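Local coordinates for ferric-siderophore receptor protein (PDB 2X4L) that probably captures iron-loaded siderophores as the solute-binding receptor of a bacterial uptake system, at residues T52-A57 and I115-D120; I145-R150 and P300-D305. All coordinates share one frame; numbering follows the deposited sequence.

Contact 1: residues T52-A57 and I115-D120; sequences TGVAAA and ITTTFD
Val54 lays its two methyl groups against separate parts of the strand that carries Ile115, Thr116 and Thr117, and accounts for 84 of the 146 Å² buried between the segments. The contact is apolar throughout, with no hydrogen bond crossing it. With CG1 anti to the backbone N (chi1 171°), Val54 turns that methyl to Ile115 and CG2 to the two threonines. Val54 CG1 stands 3.5 Å from Ile115 CG2, a close pair for two methyls, the side chains set roughly perpendicular.

The second set of contacts is looser. Val54 CG2 lies 3.8 Å from Thr117 CG2, the side chains running alongside with opposite senses. The same methyl approaches the backbone of Thr116, whose CA is 3.9 Å from Val54 CG2; the CA–CB bond of Thr116 points away from the helix, and its OG1 is hydrogen-bonded to Trp126 O. Cutting Val54 back to an alanine removes both methyls, which is likely to open a gap beside Ile115 CG2 and Thr117 CG2.

The axes of 52-57 and 115-118 approach to 7.5 Å, with 115° between their N-to-C directions. Helix 52-60 is the crossover of a beta-alpha-beta unit between parallel neighbours 48-51 and 67-69, and Val54 seats it on strand 113-118, next to 48-51 in the five-stranded sheet. From helix 153-165, Met159 also touches Val54, and Leu162 touches Ile115.

Contact 2: residues I145-R150 and P300-D305; sequences ISVFDR and PILSYD
An inverse gamma turn centred on Leu302, in the segment leading into helix 304-320, presents this leucine to Ile145 in strand 142-146 and Val147 just past its end. That strand is an outermost one of the parallel sheet in this member of the solute-binding protein 8 family. The turn is closed by Ser303 N donating to Ile301 O at 2.8 Å, and the backbone angles of Leu302 (-80°/51°) fit it.

Leu302 CD1 makes both of the close contacts between the segments. It comes 3.8 Å from Val147 CG1, the side chains meeting at a slant, and 4.2 Å from Ile145 CG2, where the two side chains pass head to tail. The touching methyl is anti to the backbone N in Ile145 but beside it in Val147. The contact is buried but small, 102 Å² over both sides, and no hydrogen bond joins the segments. Pro155 of helix 153-165 also touches Leu302.

Each segment is shaped by polar bonds of its own. Ser303 is the N-cap of helix 304-320, its OG paired with Lys306 N and also hydrogen-bonded to Asp60 OD2. After strand 142-146 the chain bends through an ST turn in which Phe148 N donates to Ser146 OG at 3.2 Å. Arg150 folds back over this bend: its NE reaches Phe148 O at 3.0 Å, with an N-H...O angle of 161° but from above the carbonyl plane, while Ser146 OG sits 3.2 Å above the guanidinium plane, displaced toward its rim.

How the contacts relate
From the N terminus, the chain first runs through strand 48-51 into helix 52-60; contact 1 closes when strand 113-118 meets that helix, 58 residues on. Contact 2 opens later, at the end of strand 142-146, and closes 150 residues on, ahead of helix 304-320. The two loops therefore lie in series, neither nested nor crossed. In space they adjoin, with centres 8 Å apart. Strands 113-118 and 142-146 are parallel neighbours, joined by probable hydrogen bonds from Thr118 N to Ile145 O and from Val147 N to Thr118 O. On the helical side, Ile301 packs against Ala57, bringing helix 52-60 and the segment before helix 304-320 together beside one sheet.

Contact 1: residues T52-A57 and I115-D120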
ATOM      1  N   THR A  52      -2.103  -1.301 -10.484  1.00  8.23           N
ATOM      2  CA  THR A  52      -1.270  -0.112 -10.623  1.00  8.29           C
ATOM      3  C   THR A  52      -0.130  -0.093  -9.583  1.00  9.03           C
ATOM      4  O   THR A  52       0.998   0.233  -9.921  1.00  8.58           O
ATOM      5  CB  THR A  52      -2.128   1.102 -10.502  1.00  8.84           C
ATOM      6  OG1 THR A  52      -3.067   1.004 -11.587  1.00 10.80           O
ATOM      7  CG2 THR A  52      -1.260   2.386 -10.683  1.00 10.33           C
ATOM      8  N   GLY A  53      -0.435  -0.379  -8.298  1.00  7.42           N
ATOM      9  CA  GLY A  53       0.614  -0.276  -7.250  1.00  8.08           C
ATOM     10  C   GLY A  53       1.721  -1.290  -7.461  1.00  8.85           C
ATOM     11  O   GLY A  53       2.873  -1.021  -7.026  1.00 10.06           O
ATOM     12  N   VAL A  54       1.402  -2.442  -8.014  1.00  7.90           N
ATOM     13  CA  VAL A  54       2.424  -3.453  -8.336  1.00  8.79           C
ATOM     14  C   VAL A  54       3.250  -3.014  -9.545  1.00  9.91           C
ATOM     15  O   VAL A  54       4.507  -3.035  -9.551  1.00 10.26           O
ATOM     16  CB  VAL A  54       1.771  -4.831  -8.588  1.00  8.35           C
ATOM     17  CG1 VAL A  54       2.819  -5.839  -9.147  1.00 11.40           C
ATOM     18  CG2 VAL A  54       1.191  -5.328  -7.255  1.00 10.76           C
ATOM     19  N   ALA A  55       2.579  -2.446 -10.576  1.00 10.14           N
ATOM     20  CA  ALA A  55       3.369  -1.861 -11.721  1.00 10.01           C
ATOM     21  C   ALA A  55       4.300  -0.768 -11.207  1.00 10.42           C
ATOM     22  O   ALA A  55       5.450  -0.660 -11.694  1.00 11.21           O
ATOM     23  CB  ALA A  55       2.390  -1.258 -12.728  1.00 10.31           C
ATOM     24  N   ALA A  56       3.851   0.040 -10.227  1.00  9.03           N
ATOM     25  CA  ALA A  56       4.679   1.145  -9.719  1.00 10.38           C
ATOM     26  C   ALA A  56       5.949   0.546  -9.090  1.00 11.07           C
ATOM     27  O   ALA A  56       7.102   1.076  -9.265  1.00 11.83           O
ATOM     28  CB  ALA A  56       3.872   1.981  -8.732  1.00  9.37           C
ATOM     29  N   ALA A  57       5.760  -0.558  -8.342  1.00 11.49           N
ATOM     30  CA  ALA A  57       6.954  -1.219  -7.701  1.00 11.18           C
ATOM     31  C   ALA A  57       7.906  -1.787  -8.748  1.00 12.34           C
ATOM     32  O   ALA A  57       9.136  -1.530  -8.680  1.00 13.17           O
ATOM     33  CB  ALA A  57       6.496  -2.345  -6.777  1.00 11.84           C
ATOM     34  N   ILE A 115      -0.302  -9.582 -12.479  1.00 10.54           N
ATOM     35  CA  ILE A 115       0.388  -9.556 -11.150  1.00  9.17           C
ATOM     36  C   ILE A 115      -0.386  -8.573 -10.248  1.00 10.33           C
ATOM     37  O   ILE A 115      -0.593  -7.412 -10.657  1.00 10.64           O
ATOM     38  CB  ILE A 115       1.857  -9.099 -11.303  1.00 10.07           C
ATOM     39  CG1 ILE A 115       2.559  -9.873 -12.453  1.00 10.51           C
ATOM     40  CG2 ILE A 115       2.596  -9.245  -9.898  1.00  9.89           C
ATOM     41  CD1 ILE A 115       4.078  -9.497 -12.534  1.00 13.19           C
ATOM     42  N   THR A 116      -0.744  -9.004  -9.072  1.00  9.69           N
ATOM     43  CA  THR A 116      -1.376  -8.112  -8.116  1.00  8.22           C
ATOM     44  C   THR A 116      -1.066  -8.537  -6.708  1.00 11.27           C
ATOM     45  O   THR A 116      -0.293  -9.520  -6.495  1.00 11.97           O
ATOM     46  CB  THR A 116      -2.893  -8.072  -8.418  1.00  9.80           C
ATOM     47  OG1 THR A 116      -3.497  -6.998  -7.640  1.00  9.51           O
ATOM     48  CG2 THR A 116      -3.655  -9.416  -8.120  1.00 10.71           C
ATOM     49  N   THR A 117      -1.610  -7.833  -5.746  1.00  9.24           N
ATOM     50  CA  THR A 117      -1.457  -8.189  -4.368  1.00 11.19           C
ATOM     51  C   THR A 117      -2.666  -8.980  -3.924  1.00 11.91           C
ATOM     52  O   THR A 117      -3.632  -9.189  -4.655  1.00 10.80           O
ATOM     53  CB  THR A 117      -1.342  -6.875  -3.545  1.00  9.64           C
ATOM     54  OG1 THR A 117      -2.411  -5.975  -3.883  1.00 10.28           O
ATOM     55  CG2 THR A 117       0.030  -6.240  -3.744  1.00 11.36           C
ATOM     56  N   THR A 118      -2.579  -9.493  -2.690  1.00 11.04           N
ATOM     57  CA  THR A 118      -3.737 -10.196  -2.093  1.00 10.53           C
ATOM     58  C   THR A 118      -3.833  -9.894  -0.577  1.00 10.30           C
ATOM     59  O   THR A 118      -2.793  -9.797   0.064  1.00 10.72           O
ATOM     60  CB  THR A 118      -3.783 -11.738  -2.351  1.00 12.75           C
ATOM     61  OG1 THR A 118      -4.963 -12.269  -1.713  1.00 12.93           O
ATOM     62  CG2 THR A 118      -2.546 -12.415  -1.780  1.00 12.55           C
ATOM     63  N   PHE A 119      -5.044  -9.660  -0.108  1.00 12.00           N
ATOM     64  CA  PHE A 119      -5.309  -9.226   1.265  1.00 10.72           C
ATOM     65  C   PHE A 119      -6.026 -10.245   2.114  1.00 13.09           C
ATOM     66  O   PHE A 119      -6.501  -9.871   3.188  1.00 12.59           O
ATOM     67  CB  PHE A 119      -6.131  -7.902   1.275  1.00 12.66           C
ATOM     68  CG  PHE A 119      -5.332  -6.691   0.888  1.00  9.98           C
ATOM     69  CD1 PHE A 119      -4.810  -5.861   1.879  1.00 10.64           C
ATOM     70  CD2 PHE A 119      -5.158  -6.358  -0.438  1.00 11.30           C
ATOM     71  CE1 PHE A 119      -4.091  -4.682   1.482  1.00 12.16           C
ATOM     72  CE2 PHE A 119      -4.415  -5.207  -0.832  1.00 11.41           C
ATOM     73  CZ  PHE A 119      -3.887  -4.409   0.143  1.00 11.73           C
ATOM     74  N   ASP A 120      -6.081 -11.499   1.661  1.00 13.80           N
ATOM     75  CA  ASP A 120      -6.836 -12.435   2.504  1.00 14.13           C
ATOM     76  C   ASP A 120      -6.292 -13.828   2.416  1.00 16.15           C
ATOM     77  O   ASP A 120      -5.428 -14.117   1.604  1.00 16.47           O
ATOM     78  CB  ASP A 120      -8.337 -12.404   2.164  1.00 13.72           C
ATOM     79  CG  ASP A 120      -8.662 -12.833   0.740  1.00 16.12           C
ATOM     80  OD1 ASP A 120      -7.834 -13.297   0.037  1.00 15.00           O
ATOM     81  OD2 ASP A 120      -9.820 -12.538   0.332  1.00 18.61           O
TER

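Contact 2: residues I145-R150 and P300-D305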
ATOM      1  N   ILE A 145       1.114 -11.413  -4.694  1.00 12.26           N
ATOM      2  CA  ILE A 145       2.000 -11.098  -3.619  1.00 12.68           C
ATOM      3  C   ILE A 145       1.193 -10.708  -2.406  1.00 13.10           C
ATOM      4  O   ILE A 145       0.342  -9.827  -2.457  1.00 12.00           O
ATOM      5  CB  ILE A 145       2.979 -10.012  -3.951  1.00 10.40           C
ATOM      6  CG1 ILE A 145       3.835 -10.377  -5.221  1.00 13.80           C
ATOM      7  CG2 ILE A 145       3.934  -9.722  -2.745  1.00 13.21           C
ATOM      8  CD1 ILE A 145       4.692 -11.663  -5.009  1.00 15.92           C
ATOM      9  N   SER A 146       1.339 -11.466  -1.330  1.00 11.78           N
ATOM     10  CA  SER A 146       0.497 -11.246  -0.136  1.00 11.16           C
ATOM     11  C   SER A 146       0.946 -10.085   0.728  1.00 11.47           C
ATOM     12  O   SER A 146       2.100  -9.895   1.047  1.00 12.91           O
ATOM     13  CB  SER A 146       0.422 -12.501   0.765  1.00 11.17           C
ATOM     14  OG  SER A 146      -0.473 -12.170   1.875  1.00 13.82           O
ATOM     15  N   VAL A 147      -0.050  -9.252   1.011  1.00 10.00           N
ATOM     16  CA  VAL A 147       0.093  -8.136   1.948  1.00  9.97           C
ATOM     17  C   VAL A 147      -0.944  -8.285   3.104  1.00 11.34           C
ATOM     18  O   VAL A 147      -1.528  -7.242   3.574  1.00 12.11           O
ATOM     19  CB  VAL A 147      -0.034  -6.763   1.253  1.00 11.89           C
ATOM     20  CG1 VAL A 147       1.115  -6.545   0.304  1.00 12.92           C
ATOM     21  CG2 VAL A 147      -1.373  -6.649   0.476  1.00 14.77           C
ATOM     22  N   PHE A 148      -1.134  -9.525   3.519  1.00 13.26           N
ATOM     23  CA  PHE A 148      -2.066  -9.891   4.634  1.00 14.15           C
ATOM     24  C   PHE A 148      -1.277 -10.401   5.844  1.00 12.82           C
ATOM     25  O   PHE A 148      -0.575 -11.397   5.705  1.00 14.04           O
ATOM     26  CB  PHE A 148      -3.060 -11.000   4.169  1.00 14.55           C
ATOM     27  CG  PHE A 148      -4.055 -11.407   5.237  1.00 15.95           C
ATOM     28  CD1 PHE A 148      -4.865 -10.492   5.963  1.00 16.14           C
ATOM     29  CD2 PHE A 148      -4.197 -12.751   5.515  1.00 18.01           C
ATOM     30  CE1 PHE A 148      -5.748 -10.953   6.933  1.00 19.55           C
ATOM     31  CE2 PHE A 148      -5.045 -13.197   6.488  1.00 21.64           C
ATOM     32  CZ  PHE A 148      -5.820 -12.323   7.208  1.00 18.42           C
ATOM     33  N   ASP A 149      -1.438  -9.758   7.010  1.00 12.58           N
ATOM     34  CA  ASP A 149      -1.108 -10.490   8.273  1.00 14.32           C
ATOM     35  C   ASP A 149       0.372 -10.855   8.274  1.00 13.15           C
ATOM     36  O   ASP A 149       0.794 -12.007   8.581  1.00 15.25           O
ATOM     37  CB  ASP A 149      -2.013 -11.723   8.455  1.00 13.91           C
ATOM     38  CG  ASP A 149      -2.097 -12.176   9.912  1.00 15.60           C
ATOM     39  OD1 ASP A 149      -1.675 -11.491  10.845  1.00 15.84           O
ATOM     40  OD2 ASP A 149      -2.589 -13.342  10.102  1.00 20.78           O
ATOM     41  N   ARG A 150       1.196  -9.870   7.954  1.00 13.44           N
ATOM     42  CA  ARG A 150       2.653 -10.024   7.977  1.00 14.27           C
ATOM     43  C   ARG A 150       3.301  -8.633   7.977  1.00 12.63           C
ATOM     44  O   ARG A 150       2.608  -7.647   7.735  1.00 13.68           O
ATOM     45  CB  ARG A 150       3.159 -10.819   6.780  1.00 13.42           C
ATOM     46  CG  ARG A 150       2.860 -10.109   5.441  1.00 14.74           C
ATOM     47  CD  ARG A 150       2.939 -11.056   4.189  1.00 15.52           C
ATOM     48  NE  ARG A 150       2.021 -12.157   4.334  1.00 16.71           N
ATOM     49  CZ  ARG A 150       2.207 -13.324   3.683  1.00 23.18           C
ATOM     50  NH1 ARG A 150       3.255 -13.506   2.889  1.00 22.94           N
ATOM     51  NH2 ARG A 150       1.329 -14.321   3.852  1.00 23.25           N
ATOM     52  N   PRO A 300       1.143   0.145   0.497  1.00  8.52           N
ATOM     53  CA  PRO A 300       2.508   0.520   0.083  1.00  8.36           C
ATOM     54  C   PRO A 300       2.766  -0.020  -1.309  1.00  8.82           C
ATOM     55  O   PRO A 300       2.293  -1.115  -1.700  1.00 10.53           O
ATOM     56  CB  PRO A 300       3.413  -0.224   1.099  1.00  9.51           C
ATOM     57  CG  PRO A 300       2.505  -0.278   2.344  1.00  9.97           C
ATOM     58  CD  PRO A 300       1.126  -0.600   1.795  1.00  8.76           C
ATOM     59  N   ILE A 301       3.518   0.772  -2.080  1.00  8.89           N
ATOM     60  CA  ILE A 301       4.087   0.302  -3.348  1.00 10.44           C
ATOM     61  C   ILE A 301       5.309  -0.474  -2.924  1.00  9.71           C
ATOM     62  O   ILE A 301       6.225   0.027  -2.257  1.00 11.18           O
ATOM     63  CB  ILE A 301       4.492   1.492  -4.211  1.00  9.10           C
ATOM     64  CG1 ILE A 301       3.260   2.337  -4.610  1.00 12.02           C
ATOM     65  CG2 ILE A 301       5.310   1.011  -5.392  1.00 10.90           C
ATOM     66  CD1 ILE A 301       3.663   3.768  -5.133  1.00 12.72           C
ATOM     67  N   LEU A 302       5.319  -1.741  -3.310  1.00  9.76           N
ATOM     68  CA  LEU A 302       6.290  -2.718  -2.777  1.00 10.54           C
ATOM     69  C   LEU A 302       7.712  -2.654  -3.442  1.00 11.76           C
ATOM     70  O   LEU A 302       8.234  -3.671  -3.909  1.00 13.17           O
ATOM     71  CB  LEU A 302       5.655  -4.087  -2.819  1.00 10.57           C
ATOM     72  CG  LEU A 302       4.415  -4.279  -1.933  1.00 10.91           C
ATOM     73  CD1 LEU A 302       3.715  -5.586  -2.279  1.00 12.75           C
ATOM     74  CD2 LEU A 302       4.816  -4.189  -0.478  1.00 14.31           C
ATOM     75  N   SER A 303       8.260  -1.431  -3.487  1.00 11.75           N
ATOM     76  CA  SER A 303       9.675  -1.221  -3.770  1.00 12.96           C
ATOM     77  C   SER A 303      10.310  -0.567  -2.560  1.00 13.14           C
ATOM     78  O   SER A 303       9.681   0.144  -1.814  1.00 13.12           O
ATOM     79  CB  SER A 303       9.947  -0.371  -5.004  1.00 13.10           C
ATOM     80  OG  SER A 303       9.459   0.925  -4.778  1.00 13.36           O
ATOM     81  N   TYR A 304      11.591  -0.863  -2.360  1.00 13.62           N
ATOM     82  CA  TYR A 304      12.266  -0.159  -1.249  1.00 12.83           C
ATOM     83  C   TYR A 304      12.215   1.330  -1.444  1.00 12.74           C
ATOM     84  O   TYR A 304      12.006   2.069  -0.437  1.00 13.88           O
ATOM     85  CB  TYR A 304      13.734  -0.676  -1.048  1.00 14.83           C
ATOM     86  CG  TYR A 304      13.735  -2.119  -0.580  1.00 14.00           C
ATOM     87  CD1 TYR A 304      13.348  -2.469   0.729  1.00 13.60           C
ATOM     88  CD2 TYR A 304      14.024  -3.163  -1.492  1.00 18.82           C
ATOM     89  CE1 TYR A 304      13.288  -3.829   1.143  1.00 16.35           C
ATOM     90  CE2 TYR A 304      13.971  -4.485  -1.079  1.00 18.72           C
ATOM     91  CZ  TYR A 304      13.668  -4.803   0.221  1.00 18.07           C
ATOM     92  OH  TYR A 304      13.593  -6.100   0.605  1.00 20.71           O
ATOM     93  N   ASP A 305      12.318   1.801  -2.670  1.00 13.96           N
ATOM     94  CA  ASP A 305      12.296   3.193  -2.964  1.00 14.65           C
ATOM     95  C   ASP A 305      11.018   3.834  -2.432  1.00 12.93           C
ATOM     96  O   ASP A 305      11.033   4.947  -1.904  1.00 17.79           O
ATOM     97  CB  ASP A 305      12.375   3.335  -4.489  1.00 15.88           C
ATOM     98  CG  ASP A 305      12.330   4.674  -4.880  1.00 23.25           C
ATOM     99  OD1 ASP A 305      13.359   5.191  -5.301  1.00 31.19           O
ATOM    100  OD2 ASP A 305      11.272   5.254  -4.630  1.00 27.16           O
TER